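Local coordinates for protein UL37 (Suid herpesvirus 1, PDB 4K70) that serves as an inner tegument protein of the herpesvirus particle, probably helps control viral trafficking, and is represented here by its largely helical N-terminal half, at residues M5-E13 / V42-A53; A69-W78 / L112-M123. All coordinates share one frame; numbering follows the deposited sequence.

Contact 1. Residues M5-E13 / V42-A53; sequences MEALVRALE and VRGLWARALRLA
M5 on helix 4-12 lodges as a knob in a hole formed by V42, L45, W46 and A49 of helix 39-60, a single knob-into-hole contact in the helical, strand-free N-terminal half of UL37. The two segments cross at 45°, with axes 9.6 Å apart at closest approach. From CB, the M5 chain sets CG beside its own backbone N (chi1 -69°), then bends at chi2 and again at chi3. SD passes toward helix 63-78 and packs on A76, while the terminal CE does the touching: it lies 3.9 Å from CB of L45, equally close to CB of A49, and slightly farther from CG1 of V42. One turn on, V9 divides its branches. Its CG2 rests on A49 CB at 3.8 Å, and its CG1, anti to the backbone N (chi1 171°), meets CD1 of L52 at the same separation. L12 and L52 then run past each other in opposite directions, CD1 of L12 reaching L52 CB.

Charged groups cover the outer side of this apolar seam. E6, R10, E13 and R48 make a salt-bridge network, in which R10 NH1 to E6 OE2 (3.4 Å) stays within one helix and R48 NH2 to E13 OE1 (3.6 Å), from the residue just after helix 4-12, joins the two segments. E13 approaches the R48 guanidinium at its edge. The other carboxylate oxygen of E6 has no polar partner in the model: E6 OE1 is buried against L45, 3.1 Å from its CD1.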
# COMPACT_ATOMS: atom_id res chain seq x y z
N MET A 5 0.42 14.58 -25.70
CA MET A 5 -0.34 14.36 -26.93
C MET A 5 -0.86 15.65 -27.52
O MET A 5 -0.95 15.80 -28.74
CB MET A 5 -1.51 13.42 -26.67
CG MET A 5 -1.13 11.99 -26.35
SD MET A 5 -1.61 10.91 -27.70
CE MET A 5 -3.33 11.41 -27.84
N GLU A 6 -1.23 16.58 -26.65
CA GLU A 6 -1.76 17.88 -27.07
C GLU A 6 -0.69 18.64 -27.85
O GLU A 6 -0.94 19.11 -28.95
CB GLU A 6 -2.19 18.69 -25.84
CG GLU A 6 -2.88 20.01 -26.16
CD GLU A 6 -4.25 19.83 -26.80
OE1 GLU A 6 -4.41 18.88 -27.59
OE2 GLU A 6 -5.16 20.64 -26.50
N ALA A 7 0.50 18.73 -27.26
CA ALA A 7 1.63 19.38 -27.90
C ALA A 7 1.98 18.70 -29.22
O ALA A 7 2.30 19.38 -30.21
CB ALA A 7 2.84 19.36 -26.97
N LEU A 8 1.92 17.37 -29.25
CA LEU A 8 2.22 16.61 -30.46
C LEU A 8 1.23 16.92 -31.58
O LEU A 8 1.63 17.23 -32.70
CB LEU A 8 2.25 15.11 -30.18
CG LEU A 8 2.37 14.22 -31.43
CD1 LEU A 8 3.75 14.34 -32.06
CD2 LEU A 8 2.06 12.77 -31.10
N VAL A 9 -0.06 16.81 -31.28
CA VAL A 9 -1.09 17.05 -32.28
C VAL A 9 -0.91 18.43 -32.90
O VAL A 9 -0.95 18.59 -34.12
CB VAL A 9 -2.50 16.96 -31.70
CG1 VAL A 9 -3.51 17.44 -32.73
CG2 VAL A 9 -2.81 15.53 -31.31
N ARG A 10 -0.71 19.42 -32.04
CA ARG A 10 -0.42 20.78 -32.48
C ARG A 10 0.79 20.80 -33.41
O ARG A 10 0.67 21.18 -34.58
CB ARG A 10 -0.16 21.69 -31.27
CG ARG A 10 -1.40 21.97 -30.44
CD ARG A 10 -2.53 22.54 -31.30
NE ARG A 10 -3.60 21.57 -31.53
CZ ARG A 10 -4.60 21.37 -30.68
NH1 ARG A 10 -4.66 22.05 -29.54
NH2 ARG A 10 -5.55 20.48 -30.96
N ALA A 11 1.94 20.39 -32.89
CA ALA A 11 3.19 20.39 -33.64
C ALA A 11 3.09 19.73 -35.02
O ALA A 11 3.61 20.26 -36.01
CB ALA A 11 4.30 19.74 -32.82
N LEU A 12 2.39 18.62 -35.10
CA LEU A 12 2.22 17.91 -36.35
C LEU A 12 1.24 18.62 -37.24
O LEU A 12 1.12 18.31 -38.41
CB LEU A 12 1.79 16.47 -36.15
CG LEU A 12 2.84 15.54 -35.57
CD1 LEU A 12 2.27 14.16 -35.36
CD2 LEU A 12 4.08 15.50 -36.44
N GLU A 13 0.55 19.57 -36.65
CA GLU A 13 -0.50 20.30 -37.32
C GLU A 13 0.01 21.67 -37.70
O GLU A 13 -0.72 22.63 -37.80
CB GLU A 13 -1.71 20.40 -36.46
CG GLU A 13 -2.87 19.62 -36.98
CD GLU A 13 -4.05 19.63 -36.04
OE1 GLU A 13 -3.97 20.25 -34.99
OE2 GLU A 13 -5.06 19.03 -36.34
N VAL A 42 -6.91 11.97 -23.76
CA VAL A 42 -6.38 11.11 -24.81
C VAL A 42 -7.48 10.66 -25.75
O VAL A 42 -7.31 10.66 -26.96
CB VAL A 42 -5.68 9.87 -24.24
CG1 VAL A 42 -5.33 8.88 -25.37
CG2 VAL A 42 -4.44 10.29 -23.47
N ARG A 43 -8.61 10.28 -25.17
CA ARG A 43 -9.78 9.85 -25.93
C ARG A 43 -10.24 10.91 -26.94
O ARG A 43 -10.59 10.59 -28.07
CB ARG A 43 -10.91 9.51 -24.95
CG ARG A 43 -12.03 8.72 -25.53
CD ARG A 43 -12.71 7.92 -24.44
NE ARG A 43 -13.08 8.75 -23.30
CZ ARG A 43 -14.15 9.54 -23.27
NH1 ARG A 43 -14.95 9.62 -24.32
NH2 ARG A 43 -14.41 10.26 -22.19
N GLY A 44 -10.20 12.17 -26.54
CA GLY A 44 -10.57 13.25 -27.44
C GLY A 44 -9.58 13.48 -28.57
O GLY A 44 -9.95 13.95 -29.64
N LEU A 45 -8.31 13.14 -28.34
CA LEU A 45 -7.26 13.44 -29.31
C LEU A 45 -6.75 12.23 -30.09
O LEU A 45 -5.92 12.39 -30.98
CB LEU A 45 -6.06 14.06 -28.61
CG LEU A 45 -6.24 15.45 -28.02
CD1 LEU A 45 -4.99 15.84 -27.25
CD2 LEU A 45 -6.55 16.45 -29.11
N TRP A 46 -7.22 11.03 -29.76
CA TRP A 46 -6.58 9.83 -30.28
C TRP A 46 -6.59 9.72 -31.81
O TRP A 46 -5.54 9.51 -32.43
CB TRP A 46 -7.19 8.55 -29.69
CG TRP A 46 -6.66 7.35 -30.41
CD1 TRP A 46 -7.26 6.66 -31.41
CD2 TRP A 46 -5.37 6.76 -30.22
NE1 TRP A 46 -6.45 5.65 -31.85
CE2 TRP A 46 -5.28 5.69 -31.14
CE3 TRP A 46 -4.30 7.01 -29.37
CZ2 TRP A 46 -4.15 4.86 -31.21
CZ3 TRP A 46 -3.17 6.20 -29.44
CH2 TRP A 46 -3.11 5.14 -30.36
N ALA A 47 -7.77 9.83 -32.40
CA ALA A 47 -7.94 9.59 -33.84
C ALA A 47 -7.11 10.57 -34.66
O ALA A 47 -6.43 10.18 -35.62
CB ALA A 47 -9.41 9.66 -34.22
N ARG A 48 -7.14 11.84 -34.27
CA ARG A 48 -6.33 12.89 -34.90
C ARG A 48 -4.85 12.62 -34.70
O ARG A 48 -4.05 12.76 -35.62
CB ARG A 48 -6.67 14.27 -34.31
CG ARG A 48 -8.10 14.74 -34.51
CD ARG A 48 -8.47 15.86 -33.51
NE ARG A 48 -7.63 17.04 -33.67
CZ ARG A 48 -7.56 18.06 -32.81
NH1 ARG A 48 -8.28 18.04 -31.69
NH2 ARG A 48 -6.76 19.09 -33.06
N ALA A 49 -4.45 12.27 -33.47
CA ALA A 49 -3.05 11.98 -33.21
C ALA A 49 -2.58 10.80 -34.07
O ALA A 49 -1.53 10.87 -34.70
CB ALA A 49 -2.80 11.72 -31.73
N LEU A 50 -3.35 9.73 -34.09
CA LEU A 50 -2.96 8.55 -34.86
C LEU A 50 -2.89 8.87 -36.35
O LEU A 50 -1.95 8.47 -37.04
CB LEU A 50 -3.94 7.40 -34.62
CG LEU A 50 -3.53 6.18 -35.44
CD1 LEU A 50 -2.28 5.53 -34.82
CD2 LEU A 50 -4.69 5.20 -35.56
N ARG A 51 -3.89 9.59 -36.84
CA ARG A 51 -3.94 9.99 -38.25
C ARG A 51 -2.76 10.86 -38.64
O ARG A 51 -2.18 10.68 -39.71
CB ARG A 51 -5.25 10.72 -38.54
CG ARG A 51 -6.40 9.80 -38.83
CD ARG A 51 -6.32 9.30 -40.25
NE ARG A 51 -7.24 8.20 -40.51
CZ ARG A 51 -7.25 7.51 -41.64
NH1 ARG A 51 -6.40 7.83 -42.61
NH2 ARG A 51 -8.11 6.51 -41.82
N LEU A 52 -2.39 11.79 -37.77
CA LEU A 52 -1.25 12.67 -38.02
C LEU A 52 0.09 11.93 -37.99
O LEU A 52 1.03 12.27 -38.72
CB LEU A 52 -1.24 13.80 -36.99
CG LEU A 52 -2.30 14.88 -37.17
CD1 LEU A 52 -2.41 15.70 -35.90
CD2 LEU A 52 -1.94 15.77 -38.34
N ALA A 53 0.19 10.92 -37.13
CA ALA A 53 1.41 10.13 -37.09
C ALA A 53 1.49 9.26 -38.34
O ALA A 53 2.54 9.17 -38.98
CB ALA A 53 1.46 9.30 -35.82

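Contact 2. Residues A69-W78 / L112-M123; sequences AENLAGLALW and LRTSAEFGPDAM. With NA (sodium ion), chain I.
The six-membered ring of W78 and the ring of F118 meet obliquely, neither stacked nor edge-to-face: their planes lie 33° apart, and W78 CZ3 comes 3.6 Å from F118 CE1. N71 OD1 lies at the edge of the F118 ring, near its plane, while N71 ND2 bonds to V67 O; the CA of G74 approaches that ring obliquely. W472 adds an edge-to-face partner to W78. The third flat pair is polar. R113 grips E70 side-on, its NE bonding to OE2 and its NH2 to OE1 at 3.0 Å; OE1 lies in the guanidinium plane, at its edge, yet both nitrogens approach from above the carboxylate, the two planes being 65° apart. The anti lone pair of OE2 takes the backbone N of R113 at 2.6 Å. E70 reaches this position because its chain runs extended beyond CG (chi2 -173°).

Between these ends, the type I turn A116-G119 docks on helix 63-78. G74 N donates to F118 O over 2.9 Å, and a water donates to E70 O and R113 O and accepts from A116 N, bridging helix to loop. G119 occupies the N-cap position of helix 120-137, where D121 OD1 binds the sodium ion at 2.8 Å, with N99 completing the protein ligands.

Two donors on OE2, with R457 reaching OE1, would favour a charged E70; E450 gives R113 a second acidic partner, consistent with a charge network extending to helix 438-458.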
# COMPACT_ATOMS: atom_id res chain seq x y z
N ALA A 69 3.74 6.11 -34.85
CA ALA A 69 2.43 5.61 -35.27
C ALA A 69 2.15 4.21 -34.74
O ALA A 69 1.05 3.94 -34.24
CB ALA A 69 2.33 5.62 -36.78
N GLU A 70 3.13 3.32 -34.88
CA GLU A 70 2.96 1.94 -34.45
C GLU A 70 2.89 1.76 -32.92
O GLU A 70 2.22 0.83 -32.44
CB GLU A 70 4.08 1.06 -35.05
CG GLU A 70 3.85 0.72 -36.53
CD GLU A 70 4.87 -0.28 -37.08
OE1 GLU A 70 6.04 -0.26 -36.65
OE2 GLU A 70 4.48 -1.10 -37.95
N ASN A 71 3.55 2.63 -32.17
CA ASN A 71 3.56 2.52 -30.70
C ASN A 71 2.85 3.65 -29.93
O ASN A 71 3.00 3.78 -28.71
CB ASN A 71 5.00 2.38 -30.21
CG ASN A 71 5.71 1.21 -30.85
OD1 ASN A 71 5.64 0.08 -30.37
ND2 ASN A 71 6.40 1.48 -31.96
N LEU A 72 2.06 4.43 -30.65
CA LEU A 72 1.33 5.55 -30.08
C LEU A 72 0.41 5.12 -28.95
O LEU A 72 0.26 5.83 -27.96
CB LEU A 72 0.52 6.27 -31.17
CG LEU A 72 -0.02 7.63 -30.76
CD1 LEU A 72 1.14 8.60 -30.59
CD2 LEU A 72 -1.01 8.14 -31.79
N ALA A 73 -0.23 3.96 -29.09
CA ALA A 73 -1.12 3.50 -28.04
C ALA A 73 -0.39 3.41 -26.68
O ALA A 73 -0.86 3.92 -25.67
CB ALA A 73 -1.75 2.17 -28.42
N GLY A 74 0.78 2.78 -26.68
CA GLY A 74 1.55 2.61 -25.46
C GLY A 74 2.14 3.92 -24.96
O GLY A 74 2.11 4.20 -23.76
N LEU A 75 2.68 4.71 -25.88
CA LEU A 75 3.26 5.99 -25.53
C LEU A 75 2.21 6.92 -24.91
O LEU A 75 2.52 7.66 -23.99
CB LEU A 75 3.87 6.66 -26.76
CG LEU A 75 5.09 5.97 -27.37
CD1 LEU A 75 5.50 6.66 -28.68
CD2 LEU A 75 6.25 5.95 -26.37
N ALA A 76 0.99 6.86 -25.43
CA ALA A 76 -0.11 7.69 -24.93
C ALA A 76 -0.56 7.25 -23.54
O ALA A 76 -0.91 8.06 -22.70
CB ALA A 76 -1.29 7.66 -25.91
N LEU A 77 -0.55 5.94 -23.31
CA LEU A 77 -0.99 5.40 -22.03
C LEU A 77 0.06 5.60 -20.94
O LEU A 77 -0.27 5.61 -19.75
CB LEU A 77 -1.30 3.91 -22.17
CG LEU A 77 -2.72 3.41 -22.43
CD1 LEU A 77 -3.62 4.51 -22.96
CD2 LEU A 77 -2.69 2.23 -23.39
N TRP A 78 1.31 5.78 -21.35
CA TRP A 78 2.44 5.75 -20.40
C TRP A 78 2.37 6.85 -19.35
O TRP A 78 2.72 6.65 -18.18
CB TRP A 78 3.76 5.89 -21.16
CG TRP A 78 4.94 5.20 -20.52
CD1 TRP A 78 5.48 5.45 -19.29
CD2 TRP A 78 5.74 4.17 -21.11
NE1 TRP A 78 6.57 4.62 -19.08
CE2 TRP A 78 6.75 3.83 -20.18
CE3 TRP A 78 5.71 3.50 -22.35
CZ2 TRP A 78 7.71 2.85 -20.44
CZ3 TRP A 78 6.67 2.52 -22.60
CH2 TRP A 78 7.66 2.21 -21.65
N LEU A 112 1.64 0.18 -42.19
CA LEU A 112 2.33 -0.10 -40.92
C LEU A 112 1.56 -1.15 -40.15
O LEU A 112 0.47 -1.56 -40.55
CB LEU A 112 2.44 1.17 -40.08
CG LEU A 112 3.32 2.33 -40.55
CD1 LEU A 112 3.10 3.55 -39.68
CD2 LEU A 112 4.79 1.96 -40.57
N ARG A 113 2.12 -1.59 -39.03
CA ARG A 113 1.52 -2.69 -38.27
C ARG A 113 0.54 -2.21 -37.20
O ARG A 113 0.69 -1.11 -36.68
CB ARG A 113 2.63 -3.50 -37.59
CG ARG A 113 3.71 -4.02 -38.54
CD ARG A 113 4.87 -4.61 -37.74
NE ARG A 113 5.60 -3.59 -36.99
CZ ARG A 113 6.25 -3.81 -35.85
NH1 ARG A 113 6.25 -5.02 -35.30
NH2 ARG A 113 6.89 -2.81 -35.26
N THR A 114 -0.45 -3.04 -36.89
CA THR A 114 -1.27 -2.81 -35.72
C THR A 114 -0.73 -3.63 -34.54
O THR A 114 -1.23 -3.52 -33.42
CB THR A 114 -2.72 -3.22 -35.96
OG1 THR A 114 -2.79 -4.63 -36.17
CG2 THR A 114 -3.28 -2.48 -37.18
N SER A 115 0.30 -4.42 -34.80
CA SER A 115 0.69 -5.49 -33.89
C SER A 115 1.96 -5.25 -33.08
O SER A 115 2.50 -6.20 -32.51
CB SER A 115 0.86 -6.78 -34.69
OG SER A 115 2.01 -6.67 -35.50
N ALA A 116 2.46 -4.02 -33.03
CA ALA A 116 3.64 -3.72 -32.22
C ALA A 116 3.37 -3.99 -30.73
O ALA A 116 2.22 -4.02 -30.30
CB ALA A 116 4.09 -2.29 -32.43
N GLU A 117 4.45 -4.20 -29.97
CA GLU A 117 4.33 -4.52 -28.55
C GLU A 117 3.71 -3.37 -27.75
O GLU A 117 3.11 -3.59 -26.71
CB GLU A 117 5.68 -4.97 -27.96
CG GLU A 117 6.16 -6.30 -28.57
CD GLU A 117 7.44 -6.84 -27.95
OE1 GLU A 117 7.50 -6.99 -26.71
OE2 GLU A 117 8.40 -7.13 -28.70
N PHE A 118 3.81 -2.15 -28.28
CA PHE A 118 3.09 -1.01 -27.72
C PHE A 118 2.01 -0.45 -28.64
O PHE A 118 1.57 0.70 -28.50
CB PHE A 118 4.07 0.08 -27.27
CG PHE A 118 4.88 -0.32 -26.07
CD1 PHE A 118 4.35 -0.21 -24.79
CD2 PHE A 118 6.16 -0.83 -26.22
CE1 PHE A 118 5.10 -0.59 -23.67
CE2 PHE A 118 6.91 -1.21 -25.12
CZ PHE A 118 6.38 -1.09 -23.84
N GLY A 119 1.55 -1.31 -29.55
CA GLY A 119 0.51 -0.98 -30.51
C GLY A 119 -0.88 -1.13 -29.93
O GLY A 119 -1.04 -1.50 -28.76
N PRO A 120 -1.90 -0.83 -30.74
CA PRO A 120 -3.30 -0.82 -30.32
C PRO A 120 -3.83 -2.21 -29.98
O PRO A 120 -4.54 -2.34 -29.00
CB PRO A 120 -4.05 -0.23 -31.53
CG PRO A 120 -3.09 -0.40 -32.69
CD PRO A 120 -1.73 -0.25 -32.08
N ASP A 121 -3.48 -3.22 -30.78
CA ASP A 121 -3.91 -4.59 -30.51
C ASP A 121 -3.37 -5.06 -29.16
O ASP A 121 -4.08 -5.66 -28.37
CB ASP A 121 -3.38 -5.55 -31.58
CG ASP A 121 -3.90 -5.23 -32.99
OD1 ASP A 121 -4.85 -4.43 -33.13
OD2 ASP A 121 -3.34 -5.81 -33.96
N ALA A 122 -2.09 -4.80 -28.94
CA ALA A 122 -1.41 -5.23 -27.72
C ALA A 122 -1.95 -4.48 -26.51
O ALA A 122 -2.29 -5.07 -25.48
CB ALA A 122 0.08 -5.01 -27.86
N MET A 123 -2.03 -3.16 -26.63
CA MET A 123 -2.50 -2.35 -25.51
C MET A 123 -3.96 -2.65 -25.16
O MET A 123 -4.31 -2.72 -23.99
CB MET A 123 -2.24 -0.87 -25.76
CG MET A 123 -0.75 -0.51 -25.72
SD MET A 123 0.11 -0.82 -24.13
CE MET A 123 0.68 -2.52 -24.35
NA NA I . -6.54 -2.34 -32.25
O HOH W 1 1.25 -1.44 -33.88
O HOH W 2 -7.74 -1.07 -34.15

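Contacts 1 and 2 lie 14 Å apart, centre to centre, and share a boundary: W46 CH2 of helix 39-60 packs 3.4 Å from A73 N of helix 63-78. The two helices follow each other in the chain and touch. Both contacts are mainly buried, but contact 1 has three exposed residues among those touching, whereas contact 2 has none. Their chemistry differs as well. At 5-13/42-53, methyl and methylene groups do the holding and charges sit at an outer border; at 69-78/112-123, a compact ion pair, a backbone bond and a bridging water join a helix to a loop and the start of helix 120-137.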